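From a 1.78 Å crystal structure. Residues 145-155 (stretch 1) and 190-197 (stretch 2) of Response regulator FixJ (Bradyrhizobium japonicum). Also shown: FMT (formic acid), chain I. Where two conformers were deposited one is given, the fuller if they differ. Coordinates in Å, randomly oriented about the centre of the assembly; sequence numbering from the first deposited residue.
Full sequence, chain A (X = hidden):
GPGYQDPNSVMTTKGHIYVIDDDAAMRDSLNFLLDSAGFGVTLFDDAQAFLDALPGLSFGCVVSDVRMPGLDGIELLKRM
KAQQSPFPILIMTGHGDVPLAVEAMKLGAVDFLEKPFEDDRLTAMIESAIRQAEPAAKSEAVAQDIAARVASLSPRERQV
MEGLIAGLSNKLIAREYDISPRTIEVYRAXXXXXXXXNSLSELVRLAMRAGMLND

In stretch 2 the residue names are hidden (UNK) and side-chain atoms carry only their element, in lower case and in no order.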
# COMPACT_ATOMS: atom_id res chain seq x y z
N ASP A 145 9.39 4.37 -8.95
CA ASP A 145 10.43 4.55 -9.95
C ASP A 145 11.13 3.21 -10.22
O ASP A 145 11.35 2.86 -11.38
CB ASP A 145 11.46 5.61 -9.52
CG ASP A 145 12.45 5.96 -10.67
OD1 ASP A 145 12.12 6.85 -11.50
OD2 ASP A 145 13.53 5.33 -10.76
N ILE A 146 11.43 2.44 -9.17
CA ILE A 146 12.09 1.15 -9.35
C ILE A 146 11.21 0.21 -10.16
O ILE A 146 11.69 -0.47 -11.08
CB ILE A 146 12.45 0.56 -7.98
CG1 ILE A 146 13.56 1.38 -7.33
CG2 ILE A 146 12.91 -0.91 -8.12
CD1 ILE A 146 13.80 1.03 -5.89
N ALA A 147 9.92 0.15 -9.82
CA ALA A 147 9.01 -0.69 -10.59
C ALA A 147 8.99 -0.29 -12.05
O ALA A 147 8.90 -1.14 -12.95
CB ALA A 147 7.59 -0.60 -10.00
N ALA A 148 9.03 1.02 -12.32
CA ALA A 148 9.08 1.46 -13.70
C ALA A 148 10.34 0.94 -14.38
O ALA A 148 10.30 0.53 -15.55
CB ALA A 148 9.04 2.98 -13.78
N ARG A 149 11.47 0.98 -13.66
CA ARG A 149 12.72 0.46 -14.21
C ARG A 149 12.57 -1.02 -14.54
O ARG A 149 12.96 -1.46 -15.63
CB ARG A 149 13.87 0.67 -13.22
CG ARG A 149 14.31 2.13 -13.11
CD ARG A 149 15.49 2.25 -12.12
NE ARG A 149 15.28 3.34 -11.18
CZ ARG A 149 16.00 3.56 -10.07
NH1 ARG A 149 17.03 2.76 -9.77
NH2 ARG A 149 15.70 4.58 -9.27
N VAL A 150 11.99 -1.79 -13.61
CA VAL A 150 11.81 -3.22 -13.85
C VAL A 150 10.91 -3.45 -15.06
O VAL A 150 11.17 -4.34 -15.88
CB VAL A 150 11.23 -3.90 -12.60
CG1 VAL A 150 10.86 -5.37 -12.91
CG2 VAL A 150 12.23 -3.80 -11.41
N ALA A 151 9.84 -2.66 -15.17
CA ALA A 151 8.94 -2.79 -16.31
C ALA A 151 9.62 -2.41 -17.61
O ALA A 151 9.18 -2.88 -18.67
CB ALA A 151 7.68 -1.93 -16.11
N SER A 152 10.71 -1.63 -17.56
CA SER A 152 11.40 -1.27 -18.79
C SER A 152 12.30 -2.39 -19.31
O SER A 152 12.72 -2.32 -20.48
CB SER A 152 12.24 -0.00 -18.61
OG SER A 152 13.45 -0.22 -17.89
N LEU A 153 12.62 -3.39 -18.50
CA LEU A 153 13.41 -4.52 -18.98
C LEU A 153 12.65 -5.30 -20.06
O LEU A 153 11.45 -5.46 -19.98
CB LEU A 153 13.73 -5.48 -17.85
CG LEU A 153 14.38 -4.82 -16.63
CD1 LEU A 153 14.60 -5.91 -15.57
CD2 LEU A 153 15.73 -4.25 -17.11
N SER A 154 13.38 -5.85 -21.03
CA SER A 154 12.77 -6.79 -21.98
C SER A 154 12.54 -8.11 -21.25
O SER A 154 13.05 -8.32 -20.13
CB SER A 154 13.71 -6.99 -23.16
OG SER A 154 14.79 -7.86 -22.76
N PRO A 155 11.78 -9.03 -21.84
CA PRO A 155 11.60 -10.33 -21.19
C PRO A 155 12.90 -11.05 -20.92
O PRO A 155 13.06 -11.60 -19.82
CB PRO A 155 10.66 -11.10 -22.17
CG PRO A 155 9.88 -10.01 -22.81
CD PRO A 155 10.92 -8.91 -23.05
N UNK A 190 22.51 -4.31 -20.16
CA UNK A 190 21.23 -3.61 -20.25
C UNK A 190 20.49 -3.62 -18.92
O UNK A 190 19.87 -2.60 -18.54
o UNK A 190 20.34 -4.86 -23.67
n UNK A 190 21.90 -3.42 -22.93
c UNK A 190 20.31 -4.25 -21.29
c UNK A 190 20.85 -4.17 -22.74
N UNK A 191 20.49 -4.77 -18.22
CA UNK A 191 19.89 -4.81 -16.89
C UNK A 191 20.52 -3.76 -15.98
O UNK A 191 19.81 -3.00 -15.29
c UNK A 191 19.68 -6.17 -14.76
c UNK A 191 18.99 -7.16 -16.98
c UNK A 191 20.03 -6.23 -16.28
N UNK A 192 21.84 -3.74 -15.89
CA UNK A 192 22.48 -2.83 -14.96
C UNK A 192 22.17 -1.37 -15.32
O UNK A 192 21.92 -0.54 -14.43
s UNK A 192 23.57 -5.20 -13.04
c UNK A 192 23.98 -3.12 -14.94
c UNK A 192 24.26 -4.62 -14.64
c UNK A 192 24.67 -4.49 -11.86
N UNK A 193 22.17 -1.04 -16.62
CA UNK A 193 21.89 0.35 -17.05
C UNK A 193 20.44 0.75 -16.78
O UNK A 193 20.17 1.84 -16.24
c UNK A 193 22.23 0.51 -18.54
o UNK A 193 23.61 0.22 -18.73
c UNK A 193 21.97 1.98 -19.02
N UNK A 194 19.49 -0.12 -17.13
CA UNK A 194 18.08 0.21 -16.97
C UNK A 194 17.71 0.27 -15.50
O UNK A 194 16.93 1.14 -15.09
n UNK A 194 15.16 -2.58 -21.95
c UNK A 194 17.21 -0.83 -17.69
c UNK A 194 17.19 -0.70 -19.21
c UNK A 194 16.25 -1.74 -19.80
c UNK A 194 16.12 -1.56 -21.36
N UNK A 195 18.31 -0.58 -14.68
CA UNK A 195 18.04 -0.56 -13.25
C UNK A 195 18.87 0.48 -12.50
O UNK A 195 18.55 0.77 -11.34
s UNK A 195 15.59 -2.66 -12.87
c UNK A 195 17.36 -3.04 -13.09
c UNK A 195 18.29 -1.94 -12.64
c UNK A 195 15.66 -2.44 -11.11
N UNK A 196 19.88 1.03 -13.14
CA UNK A 196 20.86 1.92 -12.50
C UNK A 196 21.49 1.23 -11.30
O UNK A 196 21.54 1.77 -10.17
c UNK A 196 21.25 4.52 -14.09
n UNK A 196 21.70 3.84 -15.21
c UNK A 196 20.20 3.26 -12.11
o UNK A 196 21.83 5.52 -13.64
c UNK A 196 19.93 4.03 -13.43
N UNK A 197 21.92 -0.02 -11.51
CA UNK A 197 22.55 -0.81 -10.45
C UNK A 197 24.05 -0.86 -10.76
O UNK A 197 24.43 -1.09 -11.92
c UNK A 197 21.97 -2.24 -10.39
C FMT I . 13.91 -2.31 -24.78
O1 FMT I . 12.79 -2.53 -24.32
O2 FMT I . 14.63 -1.36 -24.46
O HOH W 1 19.77 2.99 -8.41
O HOH W 2 14.92 2.07 -17.24

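Position 190 has four side-chain atoms: two carbons in a row, the second carrying one oxygen and one nitrogen. That is a carboxamide on a short stem. CA-to-CB points toward stretch 1, but no atom comes within contact distance. The residue is Asn190.

Position 191 has three carbons, one carrying the other two. One terminal carbon lies 4.4 Å from Leu153 CD2. This is Val191, and that carbon is CG2.

Position 192 has two carbons, a sulfur and a last carbon, unbranched. CA-to-CB points away from stretch 1, and nothing there is touched. It is Met192.

Position 193 has one carbon carrying an oxygen and a carbon. A branched CB with one oxygen and one methyl identifies Thr193. It is out of reach of stretch 1.

Position 194 has four carbons in a row ending in nitrogen. The chain is nearly fully extended, with chi2 to chi4 all t. Its nitrogen lies 2.9 Å from Ser152 O. The residue is Lys194. NZ donates a hydrogen bond to Ser152 O, and CD packs 3.7 Å from Leu153 CD2. NZ also makes a weak hydrogen bond, 2.8 Å, to O2 of the formic acid, probably from the crystallisation liquor.

Position 195 again has two carbons, a sulfur and a carbon, unbranched. CA-to-CB points away from stretch 1, yet all three chi angles are m and the end comes nearer. The terminal carbon is 3.7 Å from Val150 CG2 and 4.3 Å from Ile146 CG2. This is Met195. Its SD lies 3.8 Å from Arg149 CB and 4.3 Å from Leu153 CD1.

Position 196 has three carbons, the third carrying oxygen and nitrogen. Its CB lies 4.0 Å from Arg149 NH1. It is Gln196. NE2 donates to Thr193 O at 2.7 Å, so the side chain folds back on its own helix. Phi is positive, and the helical path ends here.

Position 197 has one side-chain carbon and does not touch stretch 1. It is Ala197.

The two helices run roughly antiparallel, at 150°, with axes 9.1 Å apart at closest approach. Met195 supplies the apolar centre. Arg149 NH1 donates to Met195 O at 3.0 Å, meeting a carbonyl at the end of the helix. Arg149 NE also forms a salt bridge with Asp145 OD2, 2.7 Å, which helps hold the guanidinium in place. Lys194 NZ links the two stretches through its hydrogen bond to Ser152 O. Two waters extend the polar links: one joins Arg149 NH1 to Gln196 O, the other Ser152 OG to Lys194 O.

Stretch 2 190-197: NVMTKMQA
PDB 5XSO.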